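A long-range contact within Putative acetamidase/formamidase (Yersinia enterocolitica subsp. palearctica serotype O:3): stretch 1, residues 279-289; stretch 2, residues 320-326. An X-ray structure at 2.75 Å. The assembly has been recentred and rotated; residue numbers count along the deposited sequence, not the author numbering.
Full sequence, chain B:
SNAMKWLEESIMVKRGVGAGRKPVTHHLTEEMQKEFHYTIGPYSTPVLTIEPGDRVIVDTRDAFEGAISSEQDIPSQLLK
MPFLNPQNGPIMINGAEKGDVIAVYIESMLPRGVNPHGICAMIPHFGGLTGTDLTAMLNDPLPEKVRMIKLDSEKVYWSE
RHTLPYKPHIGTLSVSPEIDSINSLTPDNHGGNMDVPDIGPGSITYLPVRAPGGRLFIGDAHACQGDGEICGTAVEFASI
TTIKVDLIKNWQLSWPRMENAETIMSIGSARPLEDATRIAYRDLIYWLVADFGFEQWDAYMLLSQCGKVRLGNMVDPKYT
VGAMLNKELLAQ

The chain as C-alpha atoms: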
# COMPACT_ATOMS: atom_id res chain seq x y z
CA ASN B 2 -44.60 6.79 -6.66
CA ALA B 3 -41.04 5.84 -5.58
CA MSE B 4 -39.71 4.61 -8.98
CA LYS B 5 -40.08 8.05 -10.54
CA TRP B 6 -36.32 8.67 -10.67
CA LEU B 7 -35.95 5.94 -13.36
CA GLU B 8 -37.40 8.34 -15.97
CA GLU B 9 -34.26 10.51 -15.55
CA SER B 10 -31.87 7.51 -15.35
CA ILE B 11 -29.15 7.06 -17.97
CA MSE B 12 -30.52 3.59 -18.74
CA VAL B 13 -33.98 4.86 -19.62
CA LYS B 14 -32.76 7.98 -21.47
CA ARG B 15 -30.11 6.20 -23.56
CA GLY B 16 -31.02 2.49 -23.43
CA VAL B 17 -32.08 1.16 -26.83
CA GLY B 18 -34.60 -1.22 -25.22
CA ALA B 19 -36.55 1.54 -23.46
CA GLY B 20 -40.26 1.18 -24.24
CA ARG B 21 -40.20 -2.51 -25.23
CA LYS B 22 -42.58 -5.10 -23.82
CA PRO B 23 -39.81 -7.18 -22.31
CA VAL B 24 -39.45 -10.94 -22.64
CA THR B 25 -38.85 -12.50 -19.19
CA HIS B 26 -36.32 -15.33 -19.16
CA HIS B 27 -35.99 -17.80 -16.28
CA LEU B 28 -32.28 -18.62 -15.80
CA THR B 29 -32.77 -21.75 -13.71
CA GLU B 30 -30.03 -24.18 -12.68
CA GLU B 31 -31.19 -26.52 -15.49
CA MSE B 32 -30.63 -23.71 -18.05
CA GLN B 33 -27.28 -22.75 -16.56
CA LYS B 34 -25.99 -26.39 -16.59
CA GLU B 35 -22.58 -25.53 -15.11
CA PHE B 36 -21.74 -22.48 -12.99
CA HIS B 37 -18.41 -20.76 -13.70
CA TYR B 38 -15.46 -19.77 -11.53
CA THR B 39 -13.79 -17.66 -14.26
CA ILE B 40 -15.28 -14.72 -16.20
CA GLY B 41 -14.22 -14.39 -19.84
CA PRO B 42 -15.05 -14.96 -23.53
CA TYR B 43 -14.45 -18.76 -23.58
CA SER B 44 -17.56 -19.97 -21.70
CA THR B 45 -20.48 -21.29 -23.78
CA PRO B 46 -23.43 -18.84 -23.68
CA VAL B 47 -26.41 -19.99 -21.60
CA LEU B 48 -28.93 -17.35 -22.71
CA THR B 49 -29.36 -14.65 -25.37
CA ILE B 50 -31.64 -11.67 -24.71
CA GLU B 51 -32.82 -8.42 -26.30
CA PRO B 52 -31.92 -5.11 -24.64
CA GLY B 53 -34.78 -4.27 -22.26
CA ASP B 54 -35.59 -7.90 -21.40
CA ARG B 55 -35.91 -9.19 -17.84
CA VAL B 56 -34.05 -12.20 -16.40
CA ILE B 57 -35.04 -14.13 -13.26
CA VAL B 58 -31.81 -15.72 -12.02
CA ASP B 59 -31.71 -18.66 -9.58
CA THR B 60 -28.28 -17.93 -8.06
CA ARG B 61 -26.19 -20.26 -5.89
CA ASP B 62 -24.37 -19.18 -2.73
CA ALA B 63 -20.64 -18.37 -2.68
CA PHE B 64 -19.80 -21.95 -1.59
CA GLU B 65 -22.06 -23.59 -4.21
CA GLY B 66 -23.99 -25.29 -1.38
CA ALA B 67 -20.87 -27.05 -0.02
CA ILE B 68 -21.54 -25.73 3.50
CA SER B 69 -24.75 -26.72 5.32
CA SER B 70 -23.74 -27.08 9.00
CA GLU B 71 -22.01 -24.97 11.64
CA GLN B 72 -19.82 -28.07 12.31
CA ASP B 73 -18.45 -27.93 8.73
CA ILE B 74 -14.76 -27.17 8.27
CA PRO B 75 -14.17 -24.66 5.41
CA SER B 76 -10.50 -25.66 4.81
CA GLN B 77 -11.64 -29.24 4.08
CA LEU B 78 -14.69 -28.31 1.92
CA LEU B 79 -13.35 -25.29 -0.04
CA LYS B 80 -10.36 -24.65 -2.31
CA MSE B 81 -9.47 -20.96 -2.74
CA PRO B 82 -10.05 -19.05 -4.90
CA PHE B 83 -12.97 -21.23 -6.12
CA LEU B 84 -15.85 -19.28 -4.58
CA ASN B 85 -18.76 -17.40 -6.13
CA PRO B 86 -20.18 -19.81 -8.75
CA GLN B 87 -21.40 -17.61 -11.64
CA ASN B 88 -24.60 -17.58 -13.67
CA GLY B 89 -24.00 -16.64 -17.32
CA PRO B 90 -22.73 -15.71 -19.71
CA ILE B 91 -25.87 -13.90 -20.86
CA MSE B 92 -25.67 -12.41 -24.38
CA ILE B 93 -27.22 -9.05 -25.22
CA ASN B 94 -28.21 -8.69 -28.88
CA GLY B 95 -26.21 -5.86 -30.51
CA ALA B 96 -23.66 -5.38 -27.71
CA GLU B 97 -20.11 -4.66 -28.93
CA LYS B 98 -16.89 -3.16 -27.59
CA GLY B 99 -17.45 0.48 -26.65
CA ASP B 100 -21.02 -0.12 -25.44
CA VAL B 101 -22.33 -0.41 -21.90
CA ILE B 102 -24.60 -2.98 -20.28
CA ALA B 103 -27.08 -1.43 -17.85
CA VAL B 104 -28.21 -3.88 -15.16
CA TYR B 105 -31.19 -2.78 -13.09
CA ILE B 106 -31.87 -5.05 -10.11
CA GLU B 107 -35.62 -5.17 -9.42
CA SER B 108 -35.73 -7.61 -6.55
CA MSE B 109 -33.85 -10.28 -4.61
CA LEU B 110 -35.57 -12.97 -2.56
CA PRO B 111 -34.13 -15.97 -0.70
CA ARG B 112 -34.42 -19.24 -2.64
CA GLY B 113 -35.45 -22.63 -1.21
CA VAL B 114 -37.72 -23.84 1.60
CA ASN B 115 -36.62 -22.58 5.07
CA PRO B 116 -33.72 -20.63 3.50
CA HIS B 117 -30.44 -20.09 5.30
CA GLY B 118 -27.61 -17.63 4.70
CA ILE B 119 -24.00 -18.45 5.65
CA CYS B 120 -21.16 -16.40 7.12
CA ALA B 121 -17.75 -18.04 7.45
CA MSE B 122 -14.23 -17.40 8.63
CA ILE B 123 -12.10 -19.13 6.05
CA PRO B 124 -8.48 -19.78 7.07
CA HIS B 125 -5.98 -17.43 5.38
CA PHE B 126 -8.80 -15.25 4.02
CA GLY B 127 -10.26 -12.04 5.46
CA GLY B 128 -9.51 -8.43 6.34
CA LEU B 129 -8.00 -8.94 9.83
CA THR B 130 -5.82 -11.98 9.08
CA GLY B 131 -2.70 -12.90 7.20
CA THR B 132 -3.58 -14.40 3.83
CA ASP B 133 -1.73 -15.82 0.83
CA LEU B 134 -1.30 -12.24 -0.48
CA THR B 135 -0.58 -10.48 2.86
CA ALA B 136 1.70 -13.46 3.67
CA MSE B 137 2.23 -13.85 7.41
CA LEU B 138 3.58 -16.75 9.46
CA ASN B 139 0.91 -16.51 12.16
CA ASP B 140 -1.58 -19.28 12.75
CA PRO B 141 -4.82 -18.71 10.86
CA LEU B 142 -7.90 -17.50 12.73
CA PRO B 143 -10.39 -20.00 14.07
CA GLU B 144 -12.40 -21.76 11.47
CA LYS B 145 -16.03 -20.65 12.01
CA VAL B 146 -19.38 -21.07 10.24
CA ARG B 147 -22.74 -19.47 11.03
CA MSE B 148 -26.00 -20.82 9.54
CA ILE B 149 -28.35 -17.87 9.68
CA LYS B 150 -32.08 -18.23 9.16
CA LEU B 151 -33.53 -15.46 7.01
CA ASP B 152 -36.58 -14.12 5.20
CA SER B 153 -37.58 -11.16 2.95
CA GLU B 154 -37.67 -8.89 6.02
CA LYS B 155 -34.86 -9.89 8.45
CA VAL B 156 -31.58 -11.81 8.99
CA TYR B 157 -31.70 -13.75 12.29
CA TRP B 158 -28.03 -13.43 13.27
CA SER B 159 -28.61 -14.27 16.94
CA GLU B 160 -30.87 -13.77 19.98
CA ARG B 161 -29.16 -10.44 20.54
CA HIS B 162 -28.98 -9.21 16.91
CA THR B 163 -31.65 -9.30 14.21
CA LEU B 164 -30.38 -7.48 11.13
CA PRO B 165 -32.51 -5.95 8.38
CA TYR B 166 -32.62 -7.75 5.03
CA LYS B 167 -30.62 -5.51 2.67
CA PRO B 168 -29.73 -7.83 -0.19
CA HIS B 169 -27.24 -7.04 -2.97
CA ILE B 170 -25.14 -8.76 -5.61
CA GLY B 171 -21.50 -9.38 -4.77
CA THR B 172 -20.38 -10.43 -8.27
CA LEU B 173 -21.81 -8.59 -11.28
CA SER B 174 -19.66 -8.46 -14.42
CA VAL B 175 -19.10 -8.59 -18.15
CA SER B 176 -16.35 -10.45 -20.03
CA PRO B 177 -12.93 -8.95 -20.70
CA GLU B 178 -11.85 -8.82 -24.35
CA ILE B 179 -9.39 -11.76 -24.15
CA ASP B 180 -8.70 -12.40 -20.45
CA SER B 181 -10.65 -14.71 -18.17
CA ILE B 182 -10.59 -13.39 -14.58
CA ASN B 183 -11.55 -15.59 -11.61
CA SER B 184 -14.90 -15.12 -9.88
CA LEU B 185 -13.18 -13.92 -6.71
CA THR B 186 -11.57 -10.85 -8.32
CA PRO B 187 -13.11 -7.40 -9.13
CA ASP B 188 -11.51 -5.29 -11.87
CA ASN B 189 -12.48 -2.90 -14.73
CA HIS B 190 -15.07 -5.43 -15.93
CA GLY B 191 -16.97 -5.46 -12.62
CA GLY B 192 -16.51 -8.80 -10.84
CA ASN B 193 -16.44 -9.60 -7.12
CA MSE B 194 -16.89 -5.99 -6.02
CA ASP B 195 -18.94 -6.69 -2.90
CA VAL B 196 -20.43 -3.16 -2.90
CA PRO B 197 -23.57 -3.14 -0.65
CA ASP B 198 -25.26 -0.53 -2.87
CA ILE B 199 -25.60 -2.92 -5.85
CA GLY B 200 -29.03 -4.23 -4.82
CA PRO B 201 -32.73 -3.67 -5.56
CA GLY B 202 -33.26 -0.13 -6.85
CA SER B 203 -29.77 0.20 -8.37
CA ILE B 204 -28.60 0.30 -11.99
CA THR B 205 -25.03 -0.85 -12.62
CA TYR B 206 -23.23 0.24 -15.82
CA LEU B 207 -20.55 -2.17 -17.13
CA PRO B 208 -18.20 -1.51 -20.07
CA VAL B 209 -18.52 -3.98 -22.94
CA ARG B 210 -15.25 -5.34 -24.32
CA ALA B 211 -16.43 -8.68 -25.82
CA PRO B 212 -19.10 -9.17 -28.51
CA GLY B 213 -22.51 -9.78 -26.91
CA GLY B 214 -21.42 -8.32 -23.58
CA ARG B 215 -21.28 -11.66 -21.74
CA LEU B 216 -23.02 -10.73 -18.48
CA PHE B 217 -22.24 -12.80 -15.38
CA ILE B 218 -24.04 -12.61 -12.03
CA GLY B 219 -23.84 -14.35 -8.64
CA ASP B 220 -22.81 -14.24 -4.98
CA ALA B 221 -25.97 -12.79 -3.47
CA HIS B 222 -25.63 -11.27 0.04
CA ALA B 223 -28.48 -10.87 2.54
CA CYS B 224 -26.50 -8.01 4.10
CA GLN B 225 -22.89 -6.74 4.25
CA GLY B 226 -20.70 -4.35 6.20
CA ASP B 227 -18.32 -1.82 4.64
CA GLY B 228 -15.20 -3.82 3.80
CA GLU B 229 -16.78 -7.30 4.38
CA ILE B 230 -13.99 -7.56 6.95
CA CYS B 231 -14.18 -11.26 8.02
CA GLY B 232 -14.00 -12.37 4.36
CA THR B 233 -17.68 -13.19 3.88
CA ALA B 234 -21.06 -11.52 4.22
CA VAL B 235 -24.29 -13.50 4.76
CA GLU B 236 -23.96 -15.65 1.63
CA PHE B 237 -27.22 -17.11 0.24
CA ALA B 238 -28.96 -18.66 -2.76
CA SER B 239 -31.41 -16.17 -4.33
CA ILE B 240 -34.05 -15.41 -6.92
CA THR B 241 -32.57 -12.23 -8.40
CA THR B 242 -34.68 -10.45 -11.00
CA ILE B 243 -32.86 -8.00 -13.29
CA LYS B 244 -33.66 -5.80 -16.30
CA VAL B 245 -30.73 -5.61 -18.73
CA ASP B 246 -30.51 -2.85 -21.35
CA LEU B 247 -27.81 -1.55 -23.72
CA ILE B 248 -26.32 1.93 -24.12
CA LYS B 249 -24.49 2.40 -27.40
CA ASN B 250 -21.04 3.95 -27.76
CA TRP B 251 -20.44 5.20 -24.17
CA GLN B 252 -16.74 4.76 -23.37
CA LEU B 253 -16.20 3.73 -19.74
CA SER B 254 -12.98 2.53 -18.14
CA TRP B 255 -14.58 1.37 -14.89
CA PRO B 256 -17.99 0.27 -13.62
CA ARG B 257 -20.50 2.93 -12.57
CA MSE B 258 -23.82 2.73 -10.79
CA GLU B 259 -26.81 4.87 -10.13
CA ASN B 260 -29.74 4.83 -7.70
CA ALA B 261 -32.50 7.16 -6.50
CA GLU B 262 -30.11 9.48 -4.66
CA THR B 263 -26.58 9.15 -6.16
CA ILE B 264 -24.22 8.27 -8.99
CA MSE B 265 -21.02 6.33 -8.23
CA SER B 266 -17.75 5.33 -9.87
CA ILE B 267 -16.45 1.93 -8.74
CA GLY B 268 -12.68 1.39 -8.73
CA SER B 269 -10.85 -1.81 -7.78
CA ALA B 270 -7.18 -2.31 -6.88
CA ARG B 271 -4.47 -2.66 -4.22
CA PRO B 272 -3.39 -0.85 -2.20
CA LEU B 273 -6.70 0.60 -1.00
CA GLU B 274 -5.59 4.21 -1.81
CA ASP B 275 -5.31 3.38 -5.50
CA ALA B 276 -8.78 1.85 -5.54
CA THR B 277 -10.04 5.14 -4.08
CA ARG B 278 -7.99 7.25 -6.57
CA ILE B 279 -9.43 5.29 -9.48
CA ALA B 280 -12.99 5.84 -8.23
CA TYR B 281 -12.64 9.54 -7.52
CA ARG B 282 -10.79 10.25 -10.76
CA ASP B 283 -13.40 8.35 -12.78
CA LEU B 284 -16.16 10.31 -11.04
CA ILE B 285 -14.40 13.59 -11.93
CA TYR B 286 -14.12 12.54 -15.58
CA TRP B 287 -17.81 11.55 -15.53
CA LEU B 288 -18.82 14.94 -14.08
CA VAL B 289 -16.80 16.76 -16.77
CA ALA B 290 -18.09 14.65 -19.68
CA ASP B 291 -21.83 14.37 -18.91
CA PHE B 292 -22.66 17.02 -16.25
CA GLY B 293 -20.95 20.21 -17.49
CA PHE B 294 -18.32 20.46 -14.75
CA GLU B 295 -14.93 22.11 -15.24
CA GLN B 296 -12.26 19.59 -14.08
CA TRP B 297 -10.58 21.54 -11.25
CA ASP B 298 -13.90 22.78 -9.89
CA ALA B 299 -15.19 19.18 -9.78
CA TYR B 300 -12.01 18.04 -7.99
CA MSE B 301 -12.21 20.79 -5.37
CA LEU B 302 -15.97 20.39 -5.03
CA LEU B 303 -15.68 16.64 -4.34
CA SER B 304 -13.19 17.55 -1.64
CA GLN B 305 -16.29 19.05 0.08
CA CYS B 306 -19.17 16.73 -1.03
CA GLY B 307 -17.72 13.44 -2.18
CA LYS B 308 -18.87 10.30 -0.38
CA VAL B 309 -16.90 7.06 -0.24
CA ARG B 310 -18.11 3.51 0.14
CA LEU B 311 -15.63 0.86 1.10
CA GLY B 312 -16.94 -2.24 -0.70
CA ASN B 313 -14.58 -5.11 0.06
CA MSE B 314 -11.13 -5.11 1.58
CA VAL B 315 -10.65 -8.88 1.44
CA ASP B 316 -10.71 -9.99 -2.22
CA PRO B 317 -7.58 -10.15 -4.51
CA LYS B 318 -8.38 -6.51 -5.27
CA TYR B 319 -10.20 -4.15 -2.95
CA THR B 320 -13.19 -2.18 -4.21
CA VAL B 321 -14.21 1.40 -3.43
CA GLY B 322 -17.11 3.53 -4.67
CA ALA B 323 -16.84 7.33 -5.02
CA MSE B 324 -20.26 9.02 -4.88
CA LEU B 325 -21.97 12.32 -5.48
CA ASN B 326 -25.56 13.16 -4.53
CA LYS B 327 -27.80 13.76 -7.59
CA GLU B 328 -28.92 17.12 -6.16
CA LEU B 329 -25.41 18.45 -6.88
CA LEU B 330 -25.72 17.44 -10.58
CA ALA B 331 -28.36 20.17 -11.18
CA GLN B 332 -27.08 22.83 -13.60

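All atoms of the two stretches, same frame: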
# COMPACT_ATOMS: atom_id res chain seq x y z
N ILE B 279 -8.75 5.74 -8.27
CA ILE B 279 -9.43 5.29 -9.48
C ILE B 279 -10.90 5.72 -9.49
O ILE B 279 -11.38 6.27 -10.48
CB ILE B 279 -9.33 3.75 -9.61
CG1 ILE B 279 -7.91 3.36 -9.98
CG2 ILE B 279 -10.27 3.23 -10.68
CD1 ILE B 279 -7.62 1.87 -9.85
N ALA B 280 -11.58 5.49 -8.37
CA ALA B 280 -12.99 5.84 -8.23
C ALA B 280 -13.20 7.34 -8.32
O ALA B 280 -14.00 7.81 -9.14
CB ALA B 280 -13.55 5.31 -6.91
N TYR B 281 -12.50 8.09 -7.47
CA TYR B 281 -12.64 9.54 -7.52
C TYR B 281 -12.27 10.14 -8.86
O TYR B 281 -12.99 11.02 -9.34
CB TYR B 281 -11.89 10.26 -6.39
CG TYR B 281 -12.74 10.54 -5.17
CD1 TYR B 281 -13.86 11.36 -5.26
CD2 TYR B 281 -12.37 10.08 -3.91
CE1 TYR B 281 -14.64 11.67 -4.16
CE2 TYR B 281 -13.12 10.40 -2.79
CZ TYR B 281 -14.26 11.20 -2.93
OH TYR B 281 -15.04 11.51 -1.83
N ARG B 282 -11.19 9.68 -9.48
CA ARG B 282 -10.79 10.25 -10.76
C ARG B 282 -11.84 9.95 -11.84
O ARG B 282 -12.15 10.81 -12.68
CB ARG B 282 -9.43 9.74 -11.22
CG ARG B 282 -8.89 10.63 -12.34
CD ARG B 282 -7.55 10.21 -12.86
NE ARG B 282 -7.60 9.00 -13.66
CZ ARG B 282 -6.57 8.49 -14.32
NH1 ARG B 282 -6.73 7.36 -15.01
NH2 ARG B 282 -5.38 9.07 -14.29
N ASP B 283 -12.39 8.74 -11.80
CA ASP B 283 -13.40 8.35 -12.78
C ASP B 283 -14.64 9.22 -12.60
O ASP B 283 -15.26 9.62 -13.58
CB ASP B 283 -13.82 6.89 -12.63
CG ASP B 283 -14.78 6.46 -13.73
OD1 ASP B 283 -14.34 6.39 -14.89
OD2 ASP B 283 -15.96 6.16 -13.43
N LEU B 284 -15.00 9.48 -11.34
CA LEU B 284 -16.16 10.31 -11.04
C LEU B 284 -15.95 11.71 -11.62
O LEU B 284 -16.84 12.26 -12.28
CB LEU B 284 -16.41 10.38 -9.53
CG LEU B 284 -17.62 11.19 -9.05
CD1 LEU B 284 -18.89 10.69 -9.72
CD2 LEU B 284 -17.75 11.09 -7.55
N ILE B 285 -14.76 12.27 -11.41
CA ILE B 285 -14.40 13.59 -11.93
C ILE B 285 -14.52 13.61 -13.46
O ILE B 285 -15.05 14.56 -14.02
CB ILE B 285 -12.99 14.04 -11.48
CG1 ILE B 285 -13.01 14.29 -9.97
CG2 ILE B 285 -12.57 15.32 -12.18
CD1 ILE B 285 -11.64 14.53 -9.37
N TYR B 286 -14.03 12.57 -14.12
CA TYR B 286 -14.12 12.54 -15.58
C TYR B 286 -15.59 12.42 -16.05
O TYR B 286 -15.96 12.95 -17.11
CB TYR B 286 -13.29 11.42 -16.21
CG TYR B 286 -11.78 11.55 -16.06
CD1 TYR B 286 -11.15 12.79 -15.92
CD2 TYR B 286 -10.97 10.43 -16.22
CE1 TYR B 286 -9.76 12.88 -15.83
CE2 TYR B 286 -9.59 10.53 -16.16
CZ TYR B 286 -8.99 11.75 -15.97
OH TYR B 286 -7.62 11.84 -15.89
N TRP B 287 -16.40 11.74 -15.24
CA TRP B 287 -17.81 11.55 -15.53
C TRP B 287 -18.54 12.89 -15.38
O TRP B 287 -19.35 13.25 -16.24
CB TRP B 287 -18.37 10.46 -14.61
CG TRP B 287 -19.79 10.03 -14.86
CD1 TRP B 287 -20.54 10.25 -15.98
CD2 TRP B 287 -20.53 9.11 -14.06
NE1 TRP B 287 -21.75 9.63 -15.87
CE2 TRP B 287 -21.77 8.90 -14.71
CE3 TRP B 287 -20.29 8.47 -12.84
CZ2 TRP B 287 -22.76 8.09 -14.18
CZ3 TRP B 287 -21.28 7.65 -12.31
CH2 TRP B 287 -22.50 7.47 -12.98
N LEU B 288 -18.22 13.63 -14.32
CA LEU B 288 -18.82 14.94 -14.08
C LEU B 288 -18.47 15.94 -15.19
O LEU B 288 -19.31 16.75 -15.58
CB LEU B 288 -18.41 15.48 -12.71
CG LEU B 288 -18.90 14.66 -11.51
CD1 LEU B 288 -18.27 15.15 -10.22
CD2 LEU B 288 -20.42 14.69 -11.40
N VAL B 289 -17.24 15.87 -15.70
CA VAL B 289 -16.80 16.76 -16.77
C VAL B 289 -17.45 16.42 -18.12
O VAL B 289 -17.87 17.30 -18.86
CB VAL B 289 -15.25 16.75 -16.92
CG1 VAL B 289 -14.79 17.47 -18.18
CG2 VAL B 289 -14.59 17.36 -15.69
N THR B 320 -12.27 -2.98 -3.42
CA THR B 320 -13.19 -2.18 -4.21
C THR B 320 -13.75 -1.02 -3.41
O THR B 320 -14.18 -1.19 -2.27
CB THR B 320 -14.34 -3.06 -4.74
OG1 THR B 320 -13.79 -4.14 -5.51
CG2 THR B 320 -15.29 -2.25 -5.61
N VAL B 321 -13.76 0.16 -4.03
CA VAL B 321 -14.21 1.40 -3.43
C VAL B 321 -15.12 2.15 -4.39
O VAL B 321 -14.84 2.20 -5.59
CB VAL B 321 -12.99 2.30 -3.12
CG1 VAL B 321 -13.44 3.65 -2.56
CG2 VAL B 321 -12.02 1.60 -2.17
N GLY B 322 -16.18 2.75 -3.86
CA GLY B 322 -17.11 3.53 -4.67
C GLY B 322 -17.06 5.00 -4.28
O GLY B 322 -17.15 5.32 -3.10
N ALA B 323 -16.87 5.89 -5.26
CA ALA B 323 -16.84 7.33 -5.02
C ALA B 323 -18.18 7.89 -5.49
O ALA B 323 -18.53 7.77 -6.65
CB ALA B 323 -15.70 7.98 -5.78
N MSE B 324 -18.93 8.50 -4.58
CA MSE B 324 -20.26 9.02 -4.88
C MSE B 324 -20.46 10.49 -4.86
O MSE B 324 -19.66 11.23 -4.31
CB MSE B 324 -21.16 8.60 -3.73
CG MSE B 324 -21.79 7.24 -3.90
SE MSE B 324 -22.05 6.52 -2.09
CE MSE B 324 -23.72 7.42 -1.53
N LEU B 325 -21.56 10.93 -5.47
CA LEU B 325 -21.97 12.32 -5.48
C LEU B 325 -23.50 12.30 -5.50
O LEU B 325 -24.11 11.57 -6.28
CB LEU B 325 -21.43 13.09 -6.68
CG LEU B 325 -21.80 14.58 -6.68
CD1 LEU B 325 -21.19 15.29 -5.48
CD2 LEU B 325 -21.36 15.25 -7.97
N ASN B 326 -24.11 13.09 -4.63
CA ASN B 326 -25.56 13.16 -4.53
C ASN B 326 -26.13 13.83 -5.78
O ASN B 326 -25.62 14.86 -6.21
CB ASN B 326 -25.95 13.91 -3.24
CG ASN B 326 -27.44 13.90 -2.98
OD1 ASN B 326 -28.25 14.35 -3.80
ND2 ASN B 326 -27.81 13.45 -1.80

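Residues 279-289 lie within a longer helix, and residues 320-326 form a strand that begins earlier in the chain. The two axes approach to 7.0 Å, and their N-to-C directions differ by 34°, so the helix runs along the strand in roughly the same sense. The register is set where the CA atoms of Ala280 and Ala323 lie 5.2 Å apart, and the two methyl side chains face each other there. No hydrogen bond crosses the interface. The helix satisfies its own backbone through i to i+4 bonds, for example Leu284 N to Ala280 O at 2.9 Å and Leu288 N to Leu284 O at 2.8 Å, and the contact, which buries 330 Å² counting both sides, rests on van der Waals packing.

Ile279 points sideways and makes no contact. Ala280 is the first residue to engage: its CB points toward the strand and lies 3.6 Å from Ala323 CB, a methyl-to-methyl contact. The same Ala280 CB is 3.6 Å from Val321 O, so the methyl also rests against strand backbone. Gly322, between those two strand residues, has no side chain, and a CB built there would point away from the helix.

Tyr281 leaves its CA sideways, yet the end of its side chain comes nearer the strand. Its chi1 of -93° falls between the usual wells. In this pose one face of the ring receives Ala323 CB, which sits 4.0 Å from the ring centroid and 17° off the ring normal. That near-axial position is the evidence for a CH-pi contact, in which a weakly polarised methyl meets the aromatic electron cloud. Ala323 CB also lies 3.6 Å from Tyr281 N, showing how closely the methyl nestles against the helix backbone. Tyr281 OH makes no hydrogen bond to the strand; it is hydrogen-bonded elsewhere in the structure.

Arg282 points away and Asp283 sideways, and neither touches the strand. One turn after Ala280, Leu284 again points toward it, with chi1 t and chi2 p. Its CD2 lies 3.5 Å from Ala323 O and 3.8 Å from Met324 O, so this methyl packs against the strand backbone; these carbon-to-oxygen approaches are packing contacts. Leu284 CD2 is also 4.1 Å from Ala323 CB and 4.3 Å from Leu325 CB, so it spans Ala323 and Leu325, two of the three strand residues that point toward the helix. Met324, a selenomethionine, directs its CB away, as the alternation of a strand requires, and meets Leu284 through its carbonyl oxygen.

Ile285 and Tyr286 are out of reach. Trp287 points toward the strand, but its side chain comes no nearer than 6.3 Å, from Trp287 CZ3 to Ala323 O, and makes no contact. The last contact belongs to Leu288, whose CD2 lies 3.6 Å from Leu325 CD2, joining two branched aliphatic side chains. Ala280, Leu284 and Leu288 thus recur every four residues along one helix face, while Val321, Ala323 and Leu325 recur every two along the strand. Ala323 has the largest covered area, 84 Å², where Ala280, Tyr281 and Leu284 converge.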